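Local coordinates for protein citrinin polyketide synthase (Monascus purpureus, PDB 5MPT) that builds the keto-aldehyde precursor of the mycotoxin citrinin from malonyl units, presumably on an acetyl starter, this part being its C-methyltransferase (CMeT) domain, at residues K84-I92 with D324-W334. Numbering follows the deposited sequence.
Sequences KHERFMNLI and DFIFGLLEGWW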
loop_
_atom_site.group_PDB
_atom_site.type_symbol
_atom_site.label_atom_id
_atom_site.label_comp_id
_atom_site.label_asym_id
_atom_site.label_seq_id
_atom_site.Cartn_x
_atom_site.Cartn_y
_atom_site.Cartn_z
ATOM N N LYS A 84 17.838 -11.054 9.804
ATOM C CA LYS A 84 16.502 -10.460 9.770
ATOM C C LYS A 84 15.896 -10.489 8.381
ATOM O O LYS A 84 14.700 -10.198 8.233
ATOM C CB LYS A 84 16.542 -9.010 10.262
ATOM C CG LYS A 84 17.288 -8.027 9.366
ATOM C CD LYS A 84 17.001 -6.591 9.777
ATOM C CE LYS A 84 18.054 -5.618 9.261
ATOM N NZ LYS A 84 17.622 -4.200 9.440
ATOM N N HIS A 85 16.691 -10.815 7.360
ATOM C CA HIS A 85 16.209 -10.840 5.994
ATOM C C HIS A 85 15.846 -12.243 5.510
ATOM O O HIS A 85 15.507 -12.405 4.338
ATOM C CB HIS A 85 17.230 -10.215 5.048
ATOM C CG HIS A 85 17.427 -8.743 5.246
ATOM N ND1 HIS A 85 16.375 -7.862 5.390
ATOM C CD2 HIS A 85 18.554 -7.994 5.301
ATOM C CE1 HIS A 85 16.845 -6.635 5.542
ATOM N NE2 HIS A 85 18.166 -6.689 5.502
ATOM N N GLU A 86 15.824 -13.241 6.393
ATOM C CA GLU A 86 15.537 -14.613 5.974
ATOM C C GLU A 86 14.231 -14.722 5.191
ATOM O O GLU A 86 14.206 -15.315 4.112
ATOM C CB GLU A 86 15.506 -15.553 7.185
ATOM C CG GLU A 86 15.256 -17.023 6.825
ATOM C CD GLU A 86 16.383 -17.625 6.026
ATOM O OE1 GLU A 86 17.472 -17.008 5.982
ATOM O OE2 GLU A 86 16.178 -18.713 5.440
ATOM N N ARG A 87 13.117 -14.214 5.739
ATOM C CA ARG A 87 11.837 -14.352 5.050
ATOM C C ARG A 87 11.855 -13.624 3.708
ATOM O O ARG A 87 11.380 -14.148 2.691
ATOM C CB ARG A 87 10.713 -13.835 5.954
ATOM C CG ARG A 87 10.492 -14.735 7.187
ATOM C CD ARG A 87 9.548 -14.100 8.202
ATOM N NE ARG A 87 10.192 -12.962 8.839
ATOM C CZ ARG A 87 9.618 -12.175 9.733
ATOM N NH1 ARG A 87 8.361 -12.397 10.113
ATOM N NH2 ARG A 87 10.300 -11.165 10.253
ATOM N N PHE A 88 12.375 -12.395 3.702
ATOM C CA PHE A 88 12.568 -11.645 2.461
ATOM C C PHE A 88 13.402 -12.425 1.447
ATOM O O PHE A 88 13.034 -12.533 0.267
ATOM C CB PHE A 88 13.225 -10.313 2.812
ATOM C CG PHE A 88 13.474 -9.404 1.648
ATOM C CD1 PHE A 88 12.503 -9.153 0.705
ATOM C CD2 PHE A 88 14.698 -8.766 1.526
ATOM C CE1 PHE A 88 12.751 -8.289 -0.334
ATOM C CE2 PHE A 88 14.941 -7.908 0.506
ATOM C CZ PHE A 88 13.949 -7.655 -0.430
ATOM N N MET A 89 14.543 -12.973 1.875
ATOM C CA MET A 89 15.391 -13.604 0.883
ATOM C C MET A 89 14.767 -14.875 0.340
ATOM O O MET A 89 15.035 -15.241 -0.806
ATOM C CB MET A 89 16.783 -13.871 1.456
ATOM C CG MET A 89 17.545 -12.562 1.672
ATOM S SD MET A 89 17.811 -11.629 0.162
ATOM C CE MET A 89 18.778 -12.802 -0.802
ATOM N N ASN A 90 13.927 -15.551 1.118
ATOM C CA ASN A 90 13.170 -16.662 0.547
ATOM C C ASN A 90 12.205 -16.172 -0.535
ATOM O O ASN A 90 11.992 -16.855 -1.546
ATOM C CB ASN A 90 12.425 -17.406 1.650
ATOM C CG ASN A 90 13.363 -18.104 2.619
ATOM O OD1 ASN A 90 14.455 -18.553 2.245
ATOM N ND2 ASN A 90 12.948 -18.190 3.876
ATOM N N LEU A 91 11.628 -14.982 -0.353
ATOM C CA LEU A 91 10.798 -14.379 -1.400
ATOM C C LEU A 91 11.650 -13.992 -2.609
ATOM O O LEU A 91 11.243 -14.201 -3.757
ATOM C CB LEU A 91 10.071 -13.164 -0.841
ATOM C CG LEU A 91 8.974 -12.438 -1.614
ATOM C CD1 LEU A 91 8.054 -11.772 -0.585
ATOM C CD2 LEU A 91 9.560 -11.402 -2.553
ATOM N N ILE A 92 12.853 -13.462 -2.359
ATOM C CA ILE A 92 13.779 -13.089 -3.436
ATOM C C ILE A 92 14.164 -14.305 -4.272
ATOM O O ILE A 92 14.205 -14.247 -5.514
ATOM C CB ILE A 92 15.018 -12.397 -2.837
ATOM C CG1 ILE A 92 14.648 -11.003 -2.305
ATOM C CG2 ILE A 92 16.147 -12.300 -3.892
ATOM C CD1 ILE A 92 14.138 -10.033 -3.409
ATOM N N ASP A 324 7.192 -5.947 -3.117
ATOM C CA ASP A 324 7.983 -6.818 -2.249
ATOM C C ASP A 324 9.469 -6.504 -2.335
ATOM O O ASP A 324 10.175 -6.507 -1.325
ATOM C CB ASP A 324 7.744 -8.279 -2.605
ATOM C CG ASP A 324 6.481 -8.808 -1.989
ATOM O OD1 ASP A 324 6.317 -8.571 -0.779
ATOM O OD2 ASP A 324 5.675 -9.451 -2.695
ATOM N N PHE A 325 9.976 -6.276 -3.538
ATOM C CA PHE A 325 11.416 -6.115 -3.730
ATOM C C PHE A 325 11.948 -4.926 -2.948
ATOM O O PHE A 325 13.057 -4.973 -2.399
ATOM C CB PHE A 325 11.698 -5.941 -5.213
ATOM C CG PHE A 325 13.150 -5.746 -5.549
ATOM C CD1 PHE A 325 14.092 -6.714 -5.240
ATOM C CD2 PHE A 325 13.587 -4.589 -6.181
ATOM C CE1 PHE A 325 15.418 -6.529 -5.567
ATOM C CE2 PHE A 325 14.919 -4.410 -6.516
ATOM C CZ PHE A 325 15.833 -5.371 -6.168
ATOM N N ILE A 326 11.169 -3.849 -2.885
ATOM C CA ILE A 326 11.576 -2.635 -2.185
ATOM C C ILE A 326 11.203 -2.699 -0.723
ATOM O O ILE A 326 12.046 -2.514 0.151
ATOM C CB ILE A 326 10.918 -1.398 -2.799
ATOM C CG1 ILE A 326 11.321 -1.284 -4.264
ATOM C CG2 ILE A 326 11.279 -0.139 -1.997
ATOM C CD1 ILE A 326 10.540 -0.269 -5.059
ATOM N N PHE A 327 9.911 -2.844 -0.455
ATOM C CA PHE A 327 9.451 -2.760 0.918
ATOM C C PHE A 327 9.882 -3.952 1.737
ATOM O O PHE A 327 10.001 -3.833 2.965
ATOM C CB PHE A 327 7.934 -2.597 0.937
ATOM C CG PHE A 327 7.483 -1.239 0.488
ATOM C CD1 PHE A 327 7.243 -0.971 -0.842
ATOM C CD2 PHE A 327 7.264 -0.233 1.419
ATOM C CE1 PHE A 327 6.839 0.292 -1.260
ATOM C CE2 PHE A 327 6.828 1.027 1.011
ATOM C CZ PHE A 327 6.622 1.289 -0.315
ATOM N N GLY A 328 10.190 -5.075 1.091
ATOM C CA GLY A 328 10.646 -6.213 1.839
ATOM C C GLY A 328 11.962 -5.979 2.542
ATOM O O GLY A 328 12.302 -6.744 3.450
ATOM N N LEU A 329 12.681 -4.914 2.183
ATOM C CA LEU A 329 13.908 -4.526 2.862
ATOM C C LEU A 329 13.655 -3.845 4.200
ATOM O O LEU A 329 14.629 -3.605 4.935
ATOM C CB LEU A 329 14.716 -3.549 2.015
ATOM C CG LEU A 329 15.365 -4.035 0.727
ATOM C CD1 LEU A 329 15.905 -2.851 -0.020
ATOM C CD2 LEU A 329 16.479 -5.009 1.072
ATOM N N LEU A 330 12.401 -3.526 4.520
ATOM C CA LEU A 330 12.071 -2.657 5.639
ATOM C C LEU A 330 11.431 -3.467 6.754
ATOM O O LEU A 330 10.513 -4.263 6.508
ATOM C CB LEU A 330 11.126 -1.546 5.188
ATOM C CG LEU A 330 11.652 -0.775 3.978
ATOM C CD1 LEU A 330 10.612 0.204 3.463
ATOM C CD2 LEU A 330 12.953 -0.043 4.313
ATOM N N GLU A 331 11.891 -3.217 7.987
ATOM C CA GLU A 331 11.354 -3.918 9.149
ATOM C C GLU A 331 9.838 -3.810 9.230
ATOM O O GLU A 331 9.177 -4.743 9.703
ATOM C CB GLU A 331 11.991 -3.364 10.429
ATOM C CG GLU A 331 13.481 -3.584 10.594
ATOM C CD GLU A 331 13.915 -3.471 12.042
ATOM O OE1 GLU A 331 13.044 -3.609 12.927
ATOM O OE2 GLU A 331 15.113 -3.243 12.306
ATOM N N GLY A 332 9.270 -2.697 8.762
ATOM C CA GLY A 332 7.831 -2.451 8.819
ATOM C C GLY A 332 6.993 -3.371 7.963
ATOM O O GLY A 332 5.772 -3.380 8.117
ATOM N N TRP A 333 7.614 -4.121 7.054
ATOM C CA TRP A 333 6.933 -5.049 6.159
ATOM C C TRP A 333 6.816 -6.443 6.743
ATOM O O TRP A 333 6.146 -7.296 6.138
ATOM C CB TRP A 333 7.720 -5.129 4.847
ATOM C CG TRP A 333 7.059 -5.686 3.617
ATOM C CD1 TRP A 333 7.422 -6.809 2.913
ATOM C CD2 TRP A 333 5.970 -5.103 2.895
ATOM N NE1 TRP A 333 6.623 -6.958 1.797
ATOM C CE2 TRP A 333 5.716 -5.931 1.775
ATOM C CE3 TRP A 333 5.179 -3.964 3.089
ATOM C CZ2 TRP A 333 4.704 -5.661 0.865
ATOM C CZ3 TRP A 333 4.193 -3.702 2.192
ATOM C CH2 TRP A 333 3.960 -4.546 1.085
ATOM N N TRP A 334 7.498 -6.703 7.874
ATOM C CA TRP A 334 7.593 -8.029 8.470
ATOM C C TRP A 334 7.145 -8.040 9.932
ATOM O O TRP A 334 7.585 -8.888 10.729
ATOM C CB TRP A 334 9.039 -8.546 8.329
ATOM C CG TRP A 334 9.485 -8.597 6.912
ATOM C CD1 TRP A 334 10.257 -7.685 6.257
ATOM C CD2 TRP A 334 9.123 -9.583 5.948
ATOM N NE1 TRP A 334 10.424 -8.059 4.942
ATOM C CE2 TRP A 334 9.734 -9.224 4.731
ATOM C CE3 TRP A 334 8.336 -10.740 5.995
ATOM C CZ2 TRP A 334 9.578 -9.964 3.591
ATOM C CZ3 TRP A 334 8.189 -11.481 4.859
ATOM C CH2 TRP A 334 8.808 -11.094 3.667
HETATM O O HOH W 1 15.225 -4.175 7.589
HETATM O O HOH W 2 13.655 -8.030 5.600
HETATM O O HOH W 3 7.090 -10.888 12.483
HETATM O O HOH W 4 9.958 -9.170 12.528
#
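Asp324 CB meets Leu91 CD2 (3.6 Å), and Leu91 CD1 lies against the buried Asp324 carboxylate, whose hydrogen bonds go to Trp333, His342 and Gln319. Phe325, stacked with Phe149, receives Ile92 CD1 at its ring edge, 3.8 Å from Phe325 CD1. Gly328, lacking a side chain, lets its peptide lie flush on the Phe88 ring, with Gly328 O 3.4 Å from Phe88 CG. Ile92 CG1 covers that ring's other face. With CG anti to the backbone N (chi1 -179°), Phe88 reaches past Gly328 to Leu329, where Phe88 CE2 comes within 3.3 Å of Leu329 CD2. Helix 86-98, in the helix-turn-helix family region, is thus packed against helix 321-327 and the type I turn Phe327-Leu330 of the SAH-binding, Rossmann-like methyltransferase part. Across this seam no direct hydrogen bond runs; water joins Lys84 NZ to Leu329 O, and another His85 ND1 to Gly328 O. Where the contact opens to solvent, Glu331 OE2 makes a long salt bridge of 3.9 Å to Lys84 NZ. Trp334, broad and amphipathic, sends NE1 to Gly328 O (2.7 Å, 161° at the hydrogen), which fixes the indole so that Arg87 CB sits over its six-membered ring, 4.1 Å from the centroid, in a CH-pi contact. The Arg87 guanidinium is tilted 40° from the indole, and NH1 and NH2 each reach Trp334 O through a water of their own.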